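Local structure of 3-polyprenyl-4-hydroxybenzoate decarboxylase and related decarboxylases (Pelotomaculum thermopropionicum, 6H6X) at residues B[338-350]-B[412-424]. The protein is HmfF, a prenylated-FMN-dependent UbiD-family decarboxylase that interconverts 2,5-furandicarboxylic acid and 2-furoic acid. The protein carries 8 engineered substitutions. Residues are numbered along the deposited sequence; the frame is centred on the assembly and turned at random.
Engineered in segment 338-350: Arg348 (natural residue Asn). With CA (calcium ion), chain J.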
loop_
_atom_site.group_PDB
_atom_site.type_symbol
_atom_site.label_atom_id
_atom_site.label_comp_id
_atom_site.label_asym_id
_atom_site.label_seq_id
_atom_site.Cartn_x
_atom_site.Cartn_y
_atom_site.Cartn_z
ATOM N N ILE B 338 7.879 -9.488 -16.153
ATOM C CA ILE B 338 8.571 -10.157 -17.251
ATOM C C ILE B 338 9.944 -9.552 -17.481
ATOM O O ILE B 338 10.187 -8.405 -17.160
ATOM C CB ILE B 338 7.777 -10.081 -18.550
ATOM C CG1 ILE B 338 7.526 -8.641 -19.011
ATOM C CG2 ILE B 338 6.475 -10.863 -18.442
ATOM C CD1 ILE B 338 6.770 -8.637 -20.337
ATOM N N GLU B 339 10.866 -10.351 -17.990
ATOM C CA GLU B 339 12.163 -9.842 -18.458
ATOM C C GLU B 339 11.926 -9.669 -19.928
ATOM O O GLU B 339 12.061 -10.609 -20.696
ATOM C CB GLU B 339 13.306 -10.817 -18.149
ATOM C CG GLU B 339 14.687 -10.340 -18.594
ATOM C CD GLU B 339 15.772 -11.419 -18.352
ATOM O OE1 GLU B 339 15.675 -12.483 -19.001
ATOM O OE2 GLU B 339 16.708 -11.240 -17.517
ATOM N N LYS B 340 11.514 -8.478 -20.325
ATOM C CA LYS B 340 10.995 -8.301 -21.684
ATOM C C LYS B 340 12.133 -8.325 -22.742
ATOM O O LYS B 340 13.125 -7.640 -22.553
ATOM C CB LYS B 340 10.168 -7.012 -21.782
ATOM C CG LYS B 340 9.648 -6.740 -23.181
ATOM C CD LYS B 340 8.477 -5.775 -23.219
ATOM C CE LYS B 340 8.890 -4.388 -22.798
ATOM N NZ LYS B 340 8.061 -3.385 -23.501
ATOM N N LYS B 341 11.961 -9.100 -23.822
ATOM C CA LYS B 341 12.899 -9.151 -24.985
ATOM C C LYS B 341 12.279 -8.517 -26.231
ATOM O O LYS B 341 12.979 -7.841 -26.959
ATOM C CB LYS B 341 13.280 -10.576 -25.395
ATOM C CG LYS B 341 13.660 -11.542 -24.287
ATOM C CD LYS B 341 15.100 -11.480 -23.875
ATOM C CE LYS B 341 15.567 -12.876 -23.439
ATOM N NZ LYS B 341 16.937 -12.861 -22.858
ATOM N N HIS B 342 10.998 -8.769 -26.497
ATOM C CA HIS B 342 10.321 -8.249 -27.695
ATOM C C HIS B 342 9.096 -7.472 -27.277
ATOM O O HIS B 342 8.413 -7.866 -26.338
ATOM C CB HIS B 342 9.942 -9.393 -28.649
ATOM C CG HIS B 342 11.093 -10.320 -28.964
ATOM N ND1 HIS B 342 11.278 -11.537 -28.330
ATOM C CD2 HIS B 342 12.131 -10.191 -29.828
ATOM C CE1 HIS B 342 12.368 -12.119 -28.800
ATOM N NE2 HIS B 342 12.903 -11.326 -29.710
ATOM N N GLU B 343 8.793 -6.378 -27.968
ATOM C CA GLU B 343 7.534 -5.692 -27.709
ATOM C C GLU B 343 6.498 -6.732 -28.096
ATOM O O GLU B 343 6.790 -7.625 -28.914
ATOM C CB GLU B 343 7.367 -4.402 -28.516
ATOM C CG GLU B 343 6.458 -3.376 -27.819
ATOM C CD GLU B 343 7.186 -2.405 -26.854
ATOM O OE1 GLU B 343 6.608 -1.324 -26.584
ATOM O OE2 GLU B 343 8.306 -2.690 -26.338
ATOM N N GLY B 344 5.323 -6.666 -27.477
ATOM C CA GLY B 344 4.303 -7.706 -27.682
ATOM C C GLY B 344 4.183 -8.731 -26.536
ATOM O O GLY B 344 3.153 -9.414 -26.419
ATOM N N GLU B 345 5.224 -8.854 -25.716
ATOM C CA GLU B 345 5.186 -9.746 -24.575
ATOM C C GLU B 345 4.147 -9.352 -23.506
ATOM O O GLU B 345 3.537 -10.223 -22.931
ATOM C CB GLU B 345 6.571 -9.910 -23.969
ATOM C CG GLU B 345 7.479 -10.749 -24.855
ATOM C CD GLU B 345 8.887 -10.932 -24.295
ATOM O OE1 GLU B 345 9.112 -10.751 -23.086
ATOM O OE2 GLU B 345 9.799 -11.253 -25.087
ATOM N N ALA B 346 3.908 -8.052 -23.320
ATOM C CA ALA B 346 2.960 -7.585 -22.334
ATOM C C ALA B 346 1.570 -8.074 -22.677
ATOM O O ALA B 346 0.931 -8.704 -21.819
ATOM C CB ALA B 346 3.000 -6.068 -22.205
ATOM N N LYS B 347 1.138 -7.852 -23.914
ATOM C CA LYS B 347 -0.167 -8.341 -24.402
ATOM C C LYS B 347 -0.348 -9.832 -24.268
ATOM O O LYS B 347 -1.419 -10.294 -23.850
ATOM C CB LYS B 347 -0.464 -7.917 -25.863
ATOM N N ARG B 348 0.690 -10.596 -24.598
ATOM C CA ARG B 348 0.634 -12.057 -24.460
ATOM C C ARG B 348 0.515 -12.475 -22.969
ATOM O O ARG B 348 -0.227 -13.372 -22.650
ATOM C CB ARG B 348 1.866 -12.716 -25.102
ATOM C CG ARG B 348 1.915 -12.598 -26.643
ATOM C CD ARG B 348 3.288 -13.010 -27.208
ATOM N NE ARG B 348 3.575 -14.423 -26.940
ATOM C CZ ARG B 348 3.008 -15.469 -27.570
ATOM N NH1 ARG B 348 2.113 -15.297 -28.556
ATOM N NH2 ARG B 348 3.337 -16.709 -27.221
ATOM N N ALA B 349 1.263 -11.843 -22.078
ATOM C CA ALA B 349 1.137 -12.134 -20.639
ATOM C C ALA B 349 -0.315 -11.790 -20.170
ATOM O O ALA B 349 -0.954 -12.573 -19.502
ATOM C CB ALA B 349 2.186 -11.363 -19.849
ATOM N N ILE B 350 -0.848 -10.668 -20.647
ATOM C CA ILE B 350 -2.203 -10.265 -20.318
ATOM C C ILE B 350 -3.244 -11.266 -20.795
ATOM O O ILE B 350 -4.132 -11.655 -20.003
ATOM C CB ILE B 350 -2.538 -8.846 -20.822
ATOM C CG1 ILE B 350 -1.789 -7.816 -19.977
ATOM C CG2 ILE B 350 -4.061 -8.570 -20.800
ATOM C CD1 ILE B 350 -1.674 -6.444 -20.628
ATOM N N SER B 412 -18.238 -10.589 -16.219
ATOM C CA SER B 412 -17.369 -9.447 -15.894
ATOM C C SER B 412 -16.535 -8.749 -17.012
ATOM O O SER B 412 -15.858 -9.359 -17.780
ATOM C CB SER B 412 -16.450 -9.842 -14.708
ATOM O OG SER B 412 -15.705 -8.736 -14.219
ATOM N N ASP B 413 -16.551 -7.436 -17.009
ATOM C CA ASP B 413 -15.566 -6.661 -17.766
ATOM C C ASP B 413 -14.150 -6.846 -17.165
ATOM O O ASP B 413 -14.029 -7.135 -15.998
ATOM C CB ASP B 413 -15.940 -5.187 -17.826
ATOM C CG ASP B 413 -17.307 -4.918 -18.510
ATOM O OD1 ASP B 413 -17.885 -5.842 -19.101
ATOM O OD2 ASP B 413 -17.760 -3.757 -18.438
ATOM N N LYS B 414 -13.129 -6.651 -17.981
ATOM C CA LYS B 414 -11.755 -6.882 -17.594
ATOM C C LYS B 414 -10.896 -5.825 -18.217
ATOM O O LYS B 414 -11.262 -5.233 -19.263
ATOM C CB LYS B 414 -11.229 -8.202 -18.128
ATOM C CG LYS B 414 -11.992 -9.448 -17.734
ATOM C CD LYS B 414 -11.448 -10.637 -18.540
ATOM C CE LYS B 414 -12.276 -11.920 -18.445
ATOM N NZ LYS B 414 -12.975 -12.068 -17.137
ATOM N N MET B 415 -9.714 -5.626 -17.640
ATOM C CA MET B 415 -8.788 -4.620 -18.114
ATOM C C MET B 415 -7.353 -5.115 -17.991
ATOM O O MET B 415 -6.968 -5.722 -16.961
ATOM C CB MET B 415 -8.965 -3.347 -17.319
ATOM C CG MET B 415 -8.084 -2.221 -17.792
ATOM S SD MET B 415 -8.539 -0.595 -17.179
ATOM C CE MET B 415 -8.684 -1.000 -15.464
ATOM N N GLY B 416 -6.544 -4.835 -18.991
ATOM C CA GLY B 416 -5.090 -5.102 -18.982
ATOM C C GLY B 416 -4.303 -3.812 -19.141
ATOM O O GLY B 416 -4.694 -2.932 -19.929
ATOM N N ILE B 417 -3.233 -3.677 -18.361
ATOM C CA ILE B 417 -2.359 -2.528 -18.324
ATOM C C ILE B 417 -0.875 -2.950 -18.565
ATOM O O ILE B 417 -0.285 -3.792 -17.816
ATOM C CB ILE B 417 -2.456 -1.781 -16.984
ATOM C CG1 ILE B 417 -3.901 -1.250 -16.753
ATOM C CG2 ILE B 417 -1.533 -0.612 -16.950
ATOM C CD1 ILE B 417 -4.110 -0.569 -15.397
ATOM N N ASP B 418 -0.247 -2.340 -19.570
ATOM C CA ASP B 418 1.188 -2.595 -19.874
ATOM C C ASP B 418 1.989 -1.519 -19.274
ATOM O O ASP B 418 1.992 -0.400 -19.790
ATOM C CB ASP B 418 1.432 -2.523 -21.389
ATOM C CG ASP B 418 2.885 -2.850 -21.765
ATOM O OD1 ASP B 418 3.791 -2.910 -20.900
ATOM O OD2 ASP B 418 3.081 -3.027 -22.955
ATOM N N ALA B 419 2.627 -1.785 -18.143
ATOM C CA ALA B 419 3.402 -0.781 -17.496
ATOM C C ALA B 419 4.905 -1.143 -17.608
ATOM O O ALA B 419 5.664 -0.899 -16.670
ATOM C CB ALA B 419 2.981 -0.679 -16.032
ATOM N N THR B 420 5.296 -1.758 -18.725
ATOM C CA THR B 420 6.710 -1.948 -19.034
ATOM C C THR B 420 7.311 -0.764 -19.791
ATOM O O THR B 420 6.628 -0.035 -20.517
ATOM C CB THR B 420 6.934 -3.257 -19.833
ATOM O OG1 THR B 420 6.353 -3.173 -21.138
ATOM C CG2 THR B 420 6.282 -4.413 -19.080
ATOM N N ILE B 421 8.607 -0.577 -19.584
ATOM C CA ILE B 421 9.403 0.387 -20.334
ATOM C C ILE B 421 9.385 -0.016 -21.815
ATOM O O ILE B 421 9.637 -1.211 -22.142
ATOM C CB ILE B 421 10.854 0.406 -19.815
ATOM C CG1 ILE B 421 10.923 0.992 -18.401
ATOM C CG2 ILE B 421 11.757 1.212 -20.732
ATOM C CD1 ILE B 421 12.100 0.430 -17.609
ATOM N N PRO B 422 9.079 0.933 -22.730
ATOM C CA PRO B 422 9.185 0.595 -24.190
ATOM C C PRO B 422 10.634 0.287 -24.608
ATOM O O PRO B 422 11.570 0.859 -24.024
ATOM C CB PRO B 422 8.649 1.861 -24.882
ATOM C CG PRO B 422 7.810 2.546 -23.844
ATOM C CD PRO B 422 8.537 2.290 -22.544
ATOM N N LEU B 423 10.826 -0.608 -25.572
ATOM C CA LEU B 423 12.179 -1.192 -25.859
ATOM C C LEU B 423 13.265 -0.275 -26.492
ATOM O O LEU B 423 14.451 -0.436 -26.175
ATOM C CB LEU B 423 12.062 -2.465 -26.703
ATOM C CG LEU B 423 11.835 -3.723 -25.877
ATOM C CD1 LEU B 423 11.559 -4.897 -26.809
ATOM C CD2 LEU B 423 13.023 -3.995 -24.951
ATOM N N ASN B 424 12.865 0.617 -27.409
ATOM C CA ASN B 424 13.587 1.896 -27.686
ATOM C C ASN B 424 12.913 2.694 -28.805
ATOM O O ASN B 424 11.711 2.949 -28.755
ATOM C CB ASN B 424 15.139 1.778 -27.917
ATOM C CG ASN B 424 15.590 0.530 -28.717
ATOM O OD1 ASN B 424 15.018 0.166 -29.749
ATOM N ND2 ASN B 424 16.668 -0.100 -28.246
HETATM CA CA CA J . 4.184 0.795 -21.206
HETATM O O HOH W 1 5.248 -0.459 -23.310
#
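Two bonds from the Lys340 ammonium cross the contact: NZ donates to Thr420 OG1 at 2.9 Å and to Ile421 O at 3.0 Å. A third, from NZ to Glu343 OE2 at 2.9 Å, is a salt bridge. Bends at chi3 (67°) and chi4 turn NZ toward Thr420 OG1 and the Ile421 carbonyl, and NZ lies above that carbonyl plane and above the Glu343 carboxylate. A methionine in place of Lys340 would probably leave the Glu343 carboxylate without its charge partner and Ile421 O without this donor. OE2 of Glu343 also takes a weak bond from Leu423 N. The Thr420 hydroxyl, receiving from Lys340, donates to the syn lone pair of Asp418 OD1, which Thr420 N also meets, closing an Asx turn.

Van der Waals contacts of aliphatic groups with backbone and carboxylate atoms flank this network. Leu423 CD1 rests on Glu343 N (3.3 Å), Ala346 CB on Asp418 OD2 (3.1 Å), and Ile350 CD1 on Ile417 N (3.9 Å); a CB at Gly416 would clash with Ile350 CG2.

Asp418 O and Thr420 O bind calcium with a water, Arg385 O and Asp391 OD2. The axes of helix 345-350 and strand 414-418 come within 8.6 Å, their directions 150° apart, roughly antiparallel: the helix-on-sheet layer of the C-terminal alpha/beta domain, beside its calcium site.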